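Local coordinates for flagellar brake protein YcgR (Klebsiella pneumoniae, PDB 5KEC), which binds the second messenger c-di-GMP and probably activates transcription of type 3 fimbriae genes linked to biofilm formation, at residues 19-33 with 65-78. Numbering follows the deposited sequence.
Sequences IFREELRKRTEIEIF and IRFLLHSDSGKIEF
Phe-20 of helix 13-25 drives the edge of its ring into the face of Phe-78 in a T-shaped stack, centroids 5.2 Å apart and planes at 70°, while Leu-69 CD1 lies over one face of the Phe-20 ring. The other branch of Leu-69, CD2, fits against Ile-30 CB at 3.6 Å, so this forked side chain fills the groove between helix and strand 29-34. A chi1 of -176° turns CG1 of Ile-30 away from the backbone N, and CD1 comes within 3.6 Å of Phe-67 CD1; Ile-32 runs beside Phe-67, CG2 meeting CE1. Glu-23, bent at chi2, brings OE2 to 3.0 Å from Ser-71 OG, and Lys-26 NZ forms a salt bridge with Asp-72 OD2 at the hairpin turn.

Glu-31 and Leu-68 point to the sheet face opposite Ile-30 and Leu-69. His-70 NE2 donates in its ring plane to the anti side of Glu-31 OE1 (2.8 Å), a bent bond (139° at the hydrogen) tilted out of the carboxylate plane, while Lys-75 NZ donates to ND1, which fixes the imidazole's rotation. Glu-31 OE2 is hydrogen-bonded to Ser-38 OG and salt-bridged to Arg-110 NH2. In this curled antiparallel sheet of the YcgR-like domain, helix 13-25 packs against the Ile-30/Leu-69 face, strand 64-71 supplies His-70 to the c-di-GMP site, and Glu-31 holds Arg-110, another ligand-binding residue.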
ATOM      1  N   ILE B  19      20.856  -8.343  -9.837  1.00 23.98           N
ATOM      2  CA  ILE B  19      19.517  -8.487 -10.403  1.00 21.79           C
ATOM      3  C   ILE B  19      19.007  -7.166 -10.969  1.00 30.75           C
ATOM      4  O   ILE B  19      18.422  -7.130 -12.060  1.00 28.93           O
ATOM      5  CB  ILE B  19      18.508  -9.038  -9.374  1.00 21.00           C
ATOM      6  CG1 ILE B  19      18.713 -10.545  -9.185  1.00 22.13           C
ATOM      7  CG2 ILE B  19      17.077  -8.757  -9.818  1.00 25.57           C
ATOM      8  CD1 ILE B  19      18.029 -11.106  -7.937  1.00 24.75           C
ATOM      9  N   PHE B  20      19.237  -6.078 -10.244  1.00 23.04           N
ATOM     10  CA  PHE B  20      18.802  -4.772 -10.732  1.00 26.97           C
ATOM     11  C   PHE B  20      19.507  -4.393 -12.034  1.00 20.94           C
ATOM     12  O   PHE B  20      18.866  -3.928 -12.982  1.00 22.26           O
ATOM     13  CB  PHE B  20      18.970  -3.688  -9.659  1.00 20.26           C
ATOM     14  CG  PHE B  20      17.755  -3.513  -8.796  1.00 21.52           C
ATOM     15  CD1 PHE B  20      17.403  -4.478  -7.867  1.00 21.88           C
ATOM     16  CD2 PHE B  20      16.955  -2.385  -8.920  1.00 17.12           C
ATOM     17  CE1 PHE B  20      16.276  -4.325  -7.080  1.00 24.68           C
ATOM     18  CE2 PHE B  20      15.824  -2.226  -8.138  1.00 22.93           C
ATOM     19  CZ  PHE B  20      15.484  -3.196  -7.214  1.00 27.14           C
ATOM     20  N   ARG B  21      20.818  -4.611 -12.084  1.00 18.66           N
ATOM     21  CA  ARG B  21      21.598  -4.312 -13.279  1.00 21.29           C
ATOM     22  C   ARG B  21      21.102  -5.080 -14.497  1.00 24.62           C
ATOM     23  O   ARG B  21      21.082  -4.548 -15.607  1.00 20.39           O
ATOM     24  CB  ARG B  21      23.078  -4.602 -13.049  1.00 26.67           C
ATOM     25  CG  ARG B  21      23.756  -3.642 -12.085  1.00 32.19           C
ATOM     26  CD  ARG B  21      25.262  -3.840 -12.105  1.00 39.92           C
ATOM     27  NE  ARG B  21      25.957  -2.921 -11.209  1.00 57.55           N
ATOM     28  CZ  ARG B  21      26.267  -1.666 -11.522  1.00 73.26           C
ATOM     29  NH1 ARG B  21      25.930  -1.175 -12.710  1.00 74.87           N
ATOM     30  NH2 ARG B  21      26.907  -0.899 -10.648  1.00 75.25           N
ATOM     31  N   GLU B  22      20.701  -6.330 -14.284  1.00 23.30           N
ATOM     32  CA  GLU B  22      20.226  -7.171 -15.372  1.00 29.64           C
ATOM     33  C   GLU B  22      18.862  -6.713 -15.869  1.00 25.11           C
ATOM     34  O   GLU B  22      18.650  -6.566 -17.074  1.00 26.27           O
ATOM     35  CB  GLU B  22      20.167  -8.634 -14.930  1.00 30.65           C
ATOM     36  CG  GLU B  22      19.641  -9.577 -15.997  1.00 38.42           C
ATOM     37  CD  GLU B  22      19.853 -11.037 -15.639  1.00 49.03           C
ATOM     38  OE1 GLU B  22      19.171 -11.542 -14.721  1.00 52.99           O
ATOM     39  OE2 GLU B  22      20.712 -11.678 -16.277  1.00 53.17           O
ATOM     40  N   GLU B  23      17.939  -6.484 -14.941  1.00 20.80           N
ATOM     41  CA  GLU B  23      16.601  -6.048 -15.317  1.00 24.13           C
ATOM     42  C   GLU B  23      16.656  -4.681 -16.008  1.00 28.97           C
ATOM     43  O   GLU B  23      15.911  -4.416 -16.951  1.00 29.76           O
ATOM     44  CB  GLU B  23      15.677  -6.020 -14.097  1.00 21.34           C
ATOM     45  CG  GLU B  23      15.558  -7.359 -13.382  1.00 28.29           C
ATOM     46  CD  GLU B  23      15.106  -8.492 -14.299  1.00 29.55           C
ATOM     47  OE1 GLU B  23      14.275  -8.262 -15.201  1.00 38.40           O
ATOM     48  OE2 GLU B  23      15.584  -9.627 -14.118  1.00 33.83           O
ATOM     49  N   LEU B  24      17.552  -3.819 -15.544  1.00 19.46           N
ATOM     50  CA  LEU B  24      17.792  -2.540 -16.203  1.00 20.84           C
ATOM     51  C   LEU B  24      18.119  -2.768 -17.680  1.00 26.56           C
ATOM     52  O   LEU B  24      17.537  -2.137 -18.575  1.00 19.60           O
ATOM     53  CB  LEU B  24      18.950  -1.813 -15.520  1.00 22.28           C
ATOM     54  CG  LEU B  24      19.584  -0.671 -16.312  1.00 39.34           C
ATOM     55  CD1 LEU B  24      18.766   0.597 -16.153  1.00 42.47           C
ATOM     56  CD2 LEU B  24      21.010  -0.453 -15.840  1.00 54.52           C
ATOM     57  N   ARG B  25      19.036  -3.703 -17.914  1.00 24.72           N
ATOM     58  CA  ARG B  25      19.549  -4.021 -19.242  1.00 32.60           C
ATOM     59  C   ARG B  25      18.493  -4.664 -20.134  1.00 33.29           C
ATOM     60  O   ARG B  25      18.558  -4.571 -21.360  1.00 35.11           O
ATOM     61  CB  ARG B  25      20.767  -4.943 -19.109  1.00 38.57           C
ATOM     62  CG  ARG B  25      21.324  -5.447 -20.424  1.00 58.02           C
ATOM     63  CD  ARG B  25      22.574  -6.290 -20.203  1.00 73.12           C
ATOM     64  NE  ARG B  25      22.270  -7.627 -19.699  1.00 84.08           N
ATOM     65  CZ  ARG B  25      23.180  -8.461 -19.199  1.00 92.84           C
ATOM     66  NH1 ARG B  25      24.454  -8.093 -19.128  1.00 95.37           N
ATOM     67  NH2 ARG B  25      22.819  -9.662 -18.765  1.00 94.84           N
ATOM     68  N   LYS B  26      17.512  -5.310 -19.518  1.00 22.88           N
ATOM     69  CA  LYS B  26      16.465  -5.967 -20.278  1.00 27.72           C
ATOM     70  C   LYS B  26      15.247  -5.072 -20.428  1.00 25.59           C
ATOM     71  O   LYS B  26      14.227  -5.495 -20.953  1.00 32.67           O
ATOM     72  CB  LYS B  26      16.084  -7.293 -19.616  1.00 25.09           C
ATOM     73  CG  LYS B  26      17.275  -8.214 -19.458  1.00 35.43           C
ATOM     74  CD  LYS B  26      16.870  -9.669 -19.431  1.00 44.79           C
ATOM     75  CE  LYS B  26      15.935  -9.969 -18.277  1.00 55.73           C
ATOM     76  NZ  LYS B  26      15.595 -11.419 -18.226  1.00 59.91           N
ATOM     77  N   ARG B  27      15.369  -3.830 -19.969  1.00 20.69           N
ATOM     78  CA  ARG B  27      14.259  -2.887 -19.970  1.00 22.77           C
ATOM     79  C   ARG B  27      13.028  -3.480 -19.308  1.00 25.72           C
ATOM     80  O   ARG B  27      11.906  -3.242 -19.743  1.00 27.95           O
ATOM     81  CB  ARG B  27      13.915  -2.449 -21.394  1.00 31.63           C
ATOM     82  CG  ARG B  27      14.976  -1.620 -22.090  1.00 38.37           C
ATOM     83  CD  ARG B  27      14.489  -1.202 -23.481  1.00 35.76           C
ATOM     84  NE  ARG B  27      13.164  -0.586 -23.412  1.00 22.53           N
ATOM     85  CZ  ARG B  27      12.026  -1.208 -23.713  1.00 25.33           C
ATOM     86  NH1 ARG B  27      12.041  -2.468 -24.125  1.00 21.59           N
ATOM     87  NH2 ARG B  27      10.868  -0.567 -23.605  1.00 22.08           N
ATOM     88  N   THR B  28      13.241  -4.262 -18.256  1.00 23.83           N
ATOM     89  CA  THR B  28      12.133  -4.863 -17.522  1.00 30.45           C
ATOM     90  C   THR B  28      11.179  -3.799 -17.001  1.00 26.79           C
ATOM     91  O   THR B  28      11.612  -2.760 -16.503  1.00 29.02           O
ATOM     92  CB  THR B  28      12.653  -5.725 -16.363  1.00 22.54           C
ATOM     93  OG1 THR B  28      13.454  -6.780 -16.904  1.00 21.39           O
ATOM     94  CG2 THR B  28      11.506  -6.329 -15.555  1.00 23.49           C
ATOM     95  N   GLU B  29       9.879  -4.047 -17.130  1.00 23.89           N
ATOM     96  CA  GLU B  29       8.897  -3.100 -16.621  1.00 26.13           C
ATOM     97  C   GLU B  29       8.952  -3.070 -15.102  1.00 23.05           C
ATOM     98  O   GLU B  29       8.928  -4.111 -14.449  1.00 25.80           O
ATOM     99  CB  GLU B  29       7.485  -3.472 -17.069  1.00 28.06           C
ATOM    100  CG  GLU B  29       7.245  -3.353 -18.565  1.00 38.50           C
ATOM    101  CD  GLU B  29       7.383  -4.676 -19.291  1.00 43.57           C
ATOM    102  OE1 GLU B  29       7.960  -5.628 -18.714  1.00 42.23           O
ATOM    103  OE2 GLU B  29       6.908  -4.759 -20.445  1.00 49.65           O
ATOM    104  N   ILE B  30       9.029  -1.875 -14.541  1.00 20.70           N
ATOM    105  CA  ILE B  30       8.941  -1.741 -13.094  1.00 22.92           C
ATOM    106  C   ILE B  30       7.618  -1.066 -12.760  1.00 18.78           C
ATOM    107  O   ILE B  30       7.260  -0.042 -13.357  1.00 29.13           O
ATOM    108  CB  ILE B  30      10.172  -0.997 -12.502  1.00 25.43           C
ATOM    109  CG1 ILE B  30      10.101  -0.947 -10.971  1.00 34.73           C
ATOM    110  CG2 ILE B  30      10.338   0.398 -13.106  1.00 20.91           C
ATOM    111  CD1 ILE B  30      11.387  -0.463 -10.330  1.00 37.10           C
ATOM    112  N   GLU B  31       6.861  -1.672 -11.852  1.00 21.46           N
ATOM    113  CA  GLU B  31       5.592  -1.095 -11.425  1.00 23.68           C
ATOM    114  C   GLU B  31       5.729  -0.439 -10.055  1.00 28.80           C
ATOM    115  O   GLU B  31       6.179  -1.069  -9.101  1.00 24.18           O
ATOM    116  CB  GLU B  31       4.498  -2.157 -11.390  1.00 23.02           C
ATOM    117  CG  GLU B  31       3.102  -1.583 -11.221  1.00 27.55           C
ATOM    118  CD  GLU B  31       2.012  -2.579 -11.579  1.00 35.57           C
ATOM    119  OE1 GLU B  31       2.330  -3.765 -11.810  1.00 33.28           O
ATOM    120  OE2 GLU B  31       0.833  -2.167 -11.639  1.00 36.68           O
ATOM    121  N   ILE B  32       5.337   0.828  -9.971  1.00 24.21           N
ATOM    122  CA  ILE B  32       5.441   1.605  -8.741  1.00 27.08           C
ATOM    123  C   ILE B  32       4.050   1.897  -8.202  1.00 31.17           C
ATOM    124  O   ILE B  32       3.226   2.492  -8.901  1.00 32.86           O
ATOM    125  CB  ILE B  32       6.130   2.955  -9.011  1.00 25.66           C
ATOM    126  CG1 ILE B  32       7.310   2.768  -9.971  1.00 32.08           C
ATOM    127  CG2 ILE B  32       6.544   3.622  -7.704  1.00 28.79           C
ATOM    128  CD1 ILE B  32       7.970   4.073 -10.397  1.00 33.20           C
ATOM    129  N   PHE B  33       3.786   1.477  -6.968  1.00 27.04           N
ATOM    130  CA  PHE B  33       2.493   1.722  -6.339  1.00 32.59           C
ATOM    131  C   PHE B  33       2.602   2.823  -5.295  1.00 37.32           C
ATOM    132  O   PHE B  33       3.523   2.828  -4.482  1.00 32.86           O
ATOM    133  CB  PHE B  33       1.969   0.460  -5.645  1.00 34.67           C
ATOM    134  CG  PHE B  33       1.763  -0.702  -6.563  1.00 37.31           C
ATOM    135  CD1 PHE B  33       0.597  -0.820  -7.301  1.00 26.31           C
ATOM    136  CD2 PHE B  33       2.728  -1.691  -6.676  1.00 42.74           C
ATOM    137  CE1 PHE B  33       0.403  -1.899  -8.145  1.00 25.90           C
ATOM    138  CE2 PHE B  33       2.535  -2.773  -7.521  1.00 33.54           C
ATOM    139  CZ  PHE B  33       1.373  -2.874  -8.255  1.00 25.90           C
ATOM    140  N   ILE B  65       8.096   2.688  -0.503  1.00 43.19           N
ATOM    141  CA  ILE B  65       7.209   2.540  -1.652  1.00 40.04           C
ATOM    142  C   ILE B  65       7.223   1.100  -2.169  1.00 32.91           C
ATOM    143  O   ILE B  65       8.272   0.460  -2.220  1.00 30.66           O
ATOM    144  CB  ILE B  65       7.610   3.508  -2.789  1.00 46.31           C
ATOM    145  CG1 ILE B  65       7.764   4.933  -2.249  1.00 46.84           C
ATOM    146  CG2 ILE B  65       6.594   3.476  -3.913  1.00 46.20           C
ATOM    147  CD1 ILE B  65       6.514   5.471  -1.585  1.00 40.19           C
ATOM    148  N   ARG B  66       6.054   0.593  -2.547  1.00 36.54           N
ATOM    149  CA  ARG B  66       5.948  -0.756  -3.097  1.00 39.04           C
ATOM    150  C   ARG B  66       6.308  -0.804  -4.584  1.00 32.55           C
ATOM    151  O   ARG B  66       5.814  -0.003  -5.383  1.00 29.13           O
ATOM    152  CB  ARG B  66       4.539  -1.317  -2.878  1.00 47.43           C
ATOM    153  CG  ARG B  66       4.419  -2.246  -1.681  1.00 61.02           C
ATOM    154  CD  ARG B  66       4.873  -3.660  -2.026  1.00 70.87           C
ATOM    155  NE  ARG B  66       3.738  -4.553  -2.243  1.00 77.54           N
ATOM    156  CZ  ARG B  66       3.041  -5.113  -1.260  1.00 83.28           C
ATOM    157  NH1 ARG B  66       3.364  -4.865   0.001  1.00 88.94           N
ATOM    158  NH2 ARG B  66       2.021  -5.915  -1.536  1.00 81.66           N
ATOM    159  N   PHE B  67       7.175  -1.749  -4.944  1.00 28.01           N
ATOM    160  CA  PHE B  67       7.557  -1.950  -6.336  1.00 25.04           C
ATOM    161  C   PHE B  67       7.306  -3.379  -6.785  1.00 33.58           C
ATOM    162  O   PHE B  67       7.274  -4.309  -5.970  1.00 25.47           O
ATOM    163  CB  PHE B  67       9.038  -1.649  -6.544  1.00 28.12           C
ATOM    164  CG  PHE B  67       9.406  -0.214  -6.334  1.00 29.39           C
ATOM    165  CD1 PHE B  67       9.563   0.639  -7.413  1.00 30.26           C
ATOM    166  CD2 PHE B  67       9.613   0.282  -5.056  1.00 28.54           C
ATOM    167  CE1 PHE B  67       9.912   1.966  -7.217  1.00 22.02           C
ATOM    168  CE2 PHE B  67       9.958   1.597  -4.864  1.00 24.59           C
ATOM    169  CZ  PHE B  67      10.103   2.439  -5.947  1.00 25.25           C
ATOM    170  N   LEU B  68       7.158  -3.536  -8.097  1.00 25.28           N
ATOM    171  CA  LEU B  68       7.089  -4.837  -8.726  1.00 30.83           C
ATOM    172  C   LEU B  68       7.916  -4.790 -10.008  1.00 25.54           C
ATOM    173  O   LEU B  68       7.620  -4.022 -10.922  1.00 25.29           O
ATOM    174  CB  LEU B  68       5.635  -5.179  -9.039  1.00 36.13           C
ATOM    175  CG  LEU B  68       5.183  -6.634  -8.965  1.00 43.29           C
ATOM    176  CD1 LEU B  68       5.555  -7.244  -7.624  1.00 46.28           C
ATOM    177  CD2 LEU B  68       3.682  -6.712  -9.188  1.00 39.96           C
ATOM    178  N   LEU B  69       8.973  -5.590 -10.064  1.00 27.62           N
ATOM    179  CA  LEU B  69       9.718  -5.768 -11.300  1.00 28.86           C
ATOM    180  C   LEU B  69       9.145  -6.961 -12.030  1.00 28.02           C
ATOM    181  O   LEU B  69       9.182  -8.082 -11.517  1.00 24.79           O
ATOM    182  CB  LEU B  69      11.201  -5.996 -11.019  1.00 28.20           C
ATOM    183  CG  LEU B  69      12.060  -4.744 -10.872  1.00 33.22           C
ATOM    184  CD1 LEU B  69      13.424  -5.121 -10.317  1.00 31.85           C
ATOM    185  CD2 LEU B  69      12.191  -4.023 -12.216  1.00 26.05           C
ATOM    186  N   HIS B  70       8.600  -6.720 -13.219  1.00 29.11           N
ATOM    187  CA  HIS B  70       7.958  -7.780 -13.980  1.00 32.32           C
ATOM    188  C   HIS B  70       8.990  -8.536 -14.811  1.00 38.72           C
ATOM    189  O   HIS B  70       9.015  -8.428 -16.036  1.00 39.22           O
ATOM    190  CB  HIS B  70       6.841  -7.212 -14.864  1.00 24.76           C
ATOM    191  CG  HIS B  70       5.741  -6.551 -14.092  1.00 30.31           C
ATOM    192  ND1 HIS B  70       4.593  -7.216 -13.714  1.00 28.13           N
ATOM    193  CD2 HIS B  70       5.611  -5.287 -13.624  1.00 33.32           C
ATOM    194  CE1 HIS B  70       3.806  -6.392 -13.048  1.00 30.87           C
ATOM    195  NE2 HIS B  70       4.400  -5.213 -12.978  1.00 34.92           N
ATOM    196  N   SER B  71       9.839  -9.300 -14.127  1.00 32.61           N
ATOM    197  CA  SER B  71      10.912 -10.040 -14.781  1.00 37.13           C
ATOM    198  C   SER B  71      10.403 -11.314 -15.444  1.00 41.03           C
ATOM    199  O   SER B  71       9.283 -11.758 -15.185  1.00 33.55           O
ATOM    200  CB  SER B  71      12.008 -10.387 -13.776  1.00 38.79           C
ATOM    201  OG  SER B  71      13.012 -11.185 -14.377  1.00 49.98           O
ATOM    202  N   ASP B  72      11.240 -11.890 -16.302  1.00 45.20           N
ATOM    203  CA  ASP B  72      10.926 -13.141 -16.983  1.00 48.07           C
ATOM    204  C   ASP B  72      10.899 -14.289 -15.986  1.00 52.54           C
ATOM    205  O   ASP B  72      10.233 -15.302 -16.205  1.00 60.59           O
ATOM    206  CB  ASP B  72      11.973 -13.436 -18.058  1.00 49.45           C
ATOM    207  CG  ASP B  72      11.984 -12.403 -19.163  1.00 53.29           C
ATOM    208  OD1 ASP B  72      10.897 -11.909 -19.526  1.00 60.36           O
ATOM    209  OD2 ASP B  72      13.081 -12.085 -19.669  1.00 51.18           O
ATOM    210  N   SER B  73      11.634 -14.120 -14.891  1.00 49.16           N
ATOM    211  CA  SER B  73      11.781 -15.166 -13.888  1.00 55.56           C
ATOM    212  C   SER B  73      10.620 -15.150 -12.898  1.00 53.03           C
ATOM    213  O   SER B  73      10.474 -16.060 -12.083  1.00 55.58           O
ATOM    214  CB  SER B  73      13.107 -14.997 -13.148  1.00 56.04           C
ATOM    215  OG  SER B  73      13.198 -13.712 -12.551  1.00 59.10           O
ATOM    216  N   GLY B  74       9.793 -14.115 -12.987  1.00 47.40           N
ATOM    217  CA  GLY B  74       8.663 -13.944 -12.093  1.00 37.64           C
ATOM    218  C   GLY B  74       8.627 -12.523 -11.574  1.00 38.61           C
ATOM    219  O   GLY B  74       9.572 -11.767 -11.772  1.00 44.78           O
ATOM    220  N   LYS B  75       7.534 -12.148 -10.920  1.00 37.52           N
ATOM    221  CA  LYS B  75       7.434 -10.820 -10.340  1.00 36.10           C
ATOM    222  C   LYS B  75       8.390 -10.722  -9.154  1.00 37.26           C
ATOM    223  O   LYS B  75       8.381 -11.576  -8.265  1.00 36.66           O
ATOM    224  CB  LYS B  75       6.003 -10.532  -9.880  1.00 46.64           C
ATOM    225  CG  LYS B  75       4.913 -10.890 -10.889  1.00 59.64           C
ATOM    226  CD  LYS B  75       5.043 -10.086 -12.170  1.00 64.69           C
ATOM    227  CE  LYS B  75       3.966 -10.469 -13.177  1.00 61.44           C
ATOM    228  NZ  LYS B  75       4.267  -9.932 -14.538  1.00 55.79           N
ATOM    229  N   ILE B  76       9.225  -9.689  -9.147  1.00 35.31           N
ATOM    230  CA  ILE B  76      10.106  -9.443  -8.013  1.00 31.93           C
ATOM    231  C   ILE B  76       9.556  -8.280  -7.209  1.00 36.45           C
ATOM    232  O   ILE B  76       9.618  -7.129  -7.649  1.00 32.64           O
ATOM    233  CB  ILE B  76      11.537  -9.103  -8.470  1.00 35.52           C
ATOM    234  CG1 ILE B  76      12.018 -10.111  -9.517  1.00 32.86           C
ATOM    235  CG2 ILE B  76      12.476  -9.051  -7.275  1.00 31.61           C
ATOM    236  CD1 ILE B  76      13.349  -9.753 -10.137  1.00 38.64           C
ATOM    237  N   GLU B  77       9.006  -8.570  -6.036  1.00 29.36           N
ATOM    238  CA  GLU B  77       8.452  -7.503  -5.218  1.00 29.51           C
ATOM    239  C   GLU B  77       9.387  -7.061  -4.095  1.00 22.71           C
ATOM    240  O   GLU B  77      10.140  -7.857  -3.525  1.00 22.31           O
ATOM    241  CB  GLU B  77       7.067  -7.869  -4.678  1.00 41.78           C
ATOM    242  CG  GLU B  77       7.040  -8.962  -3.636  1.00 49.56           C
ATOM    243  CD  GLU B  77       5.621  -9.277  -3.199  1.00 61.57           C
ATOM    244  OE1 GLU B  77       4.880  -9.891  -3.995  1.00 57.66           O
ATOM    245  OE2 GLU B  77       5.243  -8.894  -2.071  1.00 66.01           O
ATOM    246  N   PHE B  78       9.340  -5.772  -3.799  1.00 23.79           N
ATOM    247  CA  PHE B  78      10.196  -5.197  -2.784  1.00 24.42           C
ATOM    248  C   PHE B  78       9.674  -3.819  -2.411  1.00 27.90           C
ATOM    249  O   PHE B  78       8.802  -3.274  -3.086  1.00 26.40           O
ATOM    250  CB  PHE B  78      11.637  -5.102  -3.292  1.00 21.46           C
ATOM    251  CG  PHE B  78      11.793  -4.254  -4.518  1.00 31.19           C
ATOM    252  CD1 PHE B  78      12.190  -2.932  -4.415  1.00 31.54           C
ATOM    253  CD2 PHE B  78      11.534  -4.779  -5.779  1.00 36.87           C
ATOM    254  CE1 PHE B  78      12.338  -2.147  -5.550  1.00 24.56           C
ATOM    255  CE2 PHE B  78      11.680  -4.001  -6.916  1.00 31.72           C
ATOM    256  CZ  PHE B  78      12.085  -2.684  -6.798  1.00 28.53           C
TER
HETATM  257  O   HOH W   1       3.435   2.020  -1.950  1.00 37.75           O